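Local atomic coordinates of odorant binding protein (AGAP010409-PA) (Anopheles gambiae, PDB entry 3PJI), a protein that probably binds small odorant molecules, as a secreted, disulfide-bridged helical member of the PBP/GOBP family of insect odorant-binding proteins. Residues V37-V42 with L96-Y101. Numbering follows the deposited sequence.
Sequences VTHCFV and LCERAY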
loop_
_atom_site.group_PDB
_atom_site.type_symbol
_atom_site.label_atom_id
_atom_site.label_comp_id
_atom_site.label_asym_id
_atom_site.label_seq_id
_atom_site.Cartn_x
_atom_site.Cartn_y
_atom_site.Cartn_z
ATOM N N VAL A 37 9.056 -8.833 -6.782
ATOM C CA VAL A 37 7.811 -9.581 -6.695
ATOM C C VAL A 37 6.897 -8.942 -5.667
ATOM O O VAL A 37 5.722 -8.678 -5.936
ATOM C CB VAL A 37 8.047 -11.044 -6.290
ATOM C CG1 VAL A 37 6.715 -11.726 -5.999
ATOM C CG2 VAL A 37 8.803 -11.763 -7.390
ATOM N N THR A 38 7.445 -8.695 -4.485
ATOM C CA THR A 38 6.666 -8.065 -3.427
ATOM C C THR A 38 6.213 -6.654 -3.835
ATOM O O THR A 38 5.115 -6.228 -3.479
ATOM C CB THR A 38 7.450 -8.045 -2.101
ATOM O OG1 THR A 38 7.697 -9.400 -1.675
ATOM C CG2 THR A 38 6.648 -7.321 -1.029
ATOM N N HIS A 39 7.040 -5.930 -4.588
ATOM C CA HIS A 39 6.595 -4.636 -5.129
ATOM C C HIS A 39 5.267 -4.777 -5.864
ATOM O O HIS A 39 4.315 -4.014 -5.639
ATOM C CB HIS A 39 7.610 -4.045 -6.118
ATOM C CG HIS A 39 8.917 -3.663 -5.506
ATOM N ND1 HIS A 39 9.980 -3.219 -6.261
ATOM C CD2 HIS A 39 9.324 -3.623 -4.218
ATOM C CE1 HIS A 39 11.000 -2.950 -5.465
ATOM N NE2 HIS A 39 10.630 -3.191 -4.220
ATOM N N CYS A 40 5.190 -5.756 -6.751
ATOM C CA CYS A 40 3.981 -5.940 -7.548
ATOM C C CYS A 40 2.840 -6.506 -6.716
ATOM O O CYS A 40 1.676 -6.168 -6.930
ATOM C CB CYS A 40 4.258 -6.795 -8.791
ATOM S SG CYS A 40 5.300 -5.973 -9.995
ATOM N N PHE A 41 3.177 -7.341 -5.740
ATOM C CA PHE A 41 2.181 -7.859 -4.806
ATOM C C PHE A 41 1.523 -6.721 -4.015
ATOM O O PHE A 41 0.297 -6.648 -3.931
ATOM C CB PHE A 41 2.803 -8.878 -3.849
ATOM C CG PHE A 41 1.796 -9.530 -2.931
ATOM C CD1 PHE A 41 0.955 -10.532 -3.409
ATOM C CD2 PHE A 41 1.669 -9.133 -1.617
ATOM C CE1 PHE A 41 0.046 -11.149 -2.587
ATOM C CE2 PHE A 41 0.743 -9.739 -0.787
ATOM C CZ PHE A 41 -0.072 -10.752 -1.272
ATOM N N VAL A 42 2.347 -5.837 -3.447
ATOM C CA VAL A 42 1.827 -4.699 -2.694
ATOM C C VAL A 42 0.933 -3.828 -3.582
ATOM O O VAL A 42 -0.151 -3.420 -3.153
ATOM C CB VAL A 42 2.953 -3.867 -2.071
ATOM C CG1 VAL A 42 2.445 -2.463 -1.646
ATOM C CG2 VAL A 42 3.590 -4.636 -0.910
ATOM N N LEU A 96 5.625 0.795 -12.282
ATOM C CA LEU A 96 4.376 0.924 -11.517
ATOM C C LEU A 96 4.369 0.170 -10.185
ATOM O O LEU A 96 3.791 0.641 -9.213
ATOM C CB LEU A 96 3.169 0.488 -12.351
ATOM C CG LEU A 96 2.821 1.261 -13.621
ATOM C CD1 LEU A 96 1.527 0.709 -14.199
ATOM C CD2 LEU A 96 2.702 2.759 -13.347
ATOM N N CYS A 97 4.980 -1.011 -10.148
ATOM C CA CYS A 97 5.095 -1.756 -8.893
ATOM C C CYS A 97 6.010 -1.036 -7.910
ATOM O O CYS A 97 5.708 -0.936 -6.716
ATOM C CB CYS A 97 5.619 -3.169 -9.154
ATOM S SG CYS A 97 4.544 -4.099 -10.213
ATOM N N GLU A 98 7.141 -0.551 -8.406
ATOM C CA GLU A 98 8.086 0.117 -7.541
ATOM C C GLU A 98 7.449 1.395 -6.992
ATOM O O GLU A 98 7.637 1.748 -5.822
ATOM C CB GLU A 98 9.386 0.432 -8.295
ATOM C CG GLU A 98 10.439 1.078 -7.410
ATOM C CD GLU A 98 11.628 1.577 -8.199
ATOM O OE1 GLU A 98 12.365 2.444 -7.683
ATOM O OE2 GLU A 98 11.821 1.099 -9.336
ATOM N N ARG A 99 6.687 2.075 -7.846
ATOM C CA ARG A 99 5.980 3.292 -7.445
ATOM C C ARG A 99 4.998 3.006 -6.302
ATOM O O ARG A 99 4.973 3.731 -5.311
ATOM C CB ARG A 99 5.251 3.904 -8.645
ATOM C CG ARG A 99 4.635 5.272 -8.365
ATOM C CD ARG A 99 3.665 5.678 -9.457
ATOM N NE ARG A 99 4.364 5.840 -10.733
ATOM C CZ ARG A 99 3.743 6.050 -11.888
ATOM N NH1 ARG A 99 2.421 6.125 -11.917
ATOM N NH2 ARG A 99 4.441 6.189 -13.003
ATOM N N ALA A 100 4.201 1.948 -6.433
ATOM C CA ALA A 100 3.230 1.605 -5.387
ATOM C C ALA A 100 3.934 1.235 -4.086
ATOM O O ALA A 100 3.486 1.610 -3.004
ATOM C CB ALA A 100 2.302 0.469 -5.841
ATOM N N TYR A 101 5.027 0.479 -4.187
ATOM C CA TYR A 101 5.736 0.030 -2.992
ATOM C C TYR A 101 6.320 1.235 -2.267
ATOM O O TYR A 101 6.207 1.362 -1.042
ATOM C CB TYR A 101 6.844 -0.957 -3.383
ATOM C CG TYR A 101 7.548 -1.584 -2.214
ATOM C CD1 TYR A 101 8.757 -1.087 -1.775
ATOM C CD2 TYR A 101 6.999 -2.680 -1.555
ATOM C CE1 TYR A 101 9.407 -1.670 -0.696
ATOM C CE2 TYR A 101 7.634 -3.266 -0.471
ATOM C CZ TYR A 101 8.844 -2.753 -0.052
ATOM O OH TYR A 101 9.508 -3.308 1.021
#
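C40 and C97 are joined through sulfur, SG to SG 2.0 Å, with the C-S-S-C torsion near a right angle at 98°. Each SG lies anti to its own carbonyl carbon, and the bridge draws the CA atoms of C40 and C97 to 4.5 Å. The two helix segments pass at 71°, their axes 7.6 Å apart at closest.

One turn further along helix 96-105, the aromatic pair takes over. With CG anti to the backbone N, the Y101 ring reaches out toward helix 36-48, where H39 CD2 lies over one of its faces, 3.4 Å from Y101 CG. The ring planes are inclined by 38°, with their centroids 4.5 Å apart. Both polar ends are tied to the loop ahead of helix 36-48: H39 NE2 hydrogen-bonds to D34 OD1 and Y101 OH to the carbonyl oxygen of F32.

Apolar contact is sparser. V42 CG2 comes up to the edge of the Y101 ring, 4.0 Å from CD2, while the methyl of T38 approaches obliquely near CE2.

With no hydrogen bond running directly between the two segments, the covalent bridge fixes their spacing and the H39 and Y101 rings pack beside it; this is the 2-5 bridge of the three interlocked disulfides (1-3, 2-5, 4-6) of classical insect odorant-binding proteins.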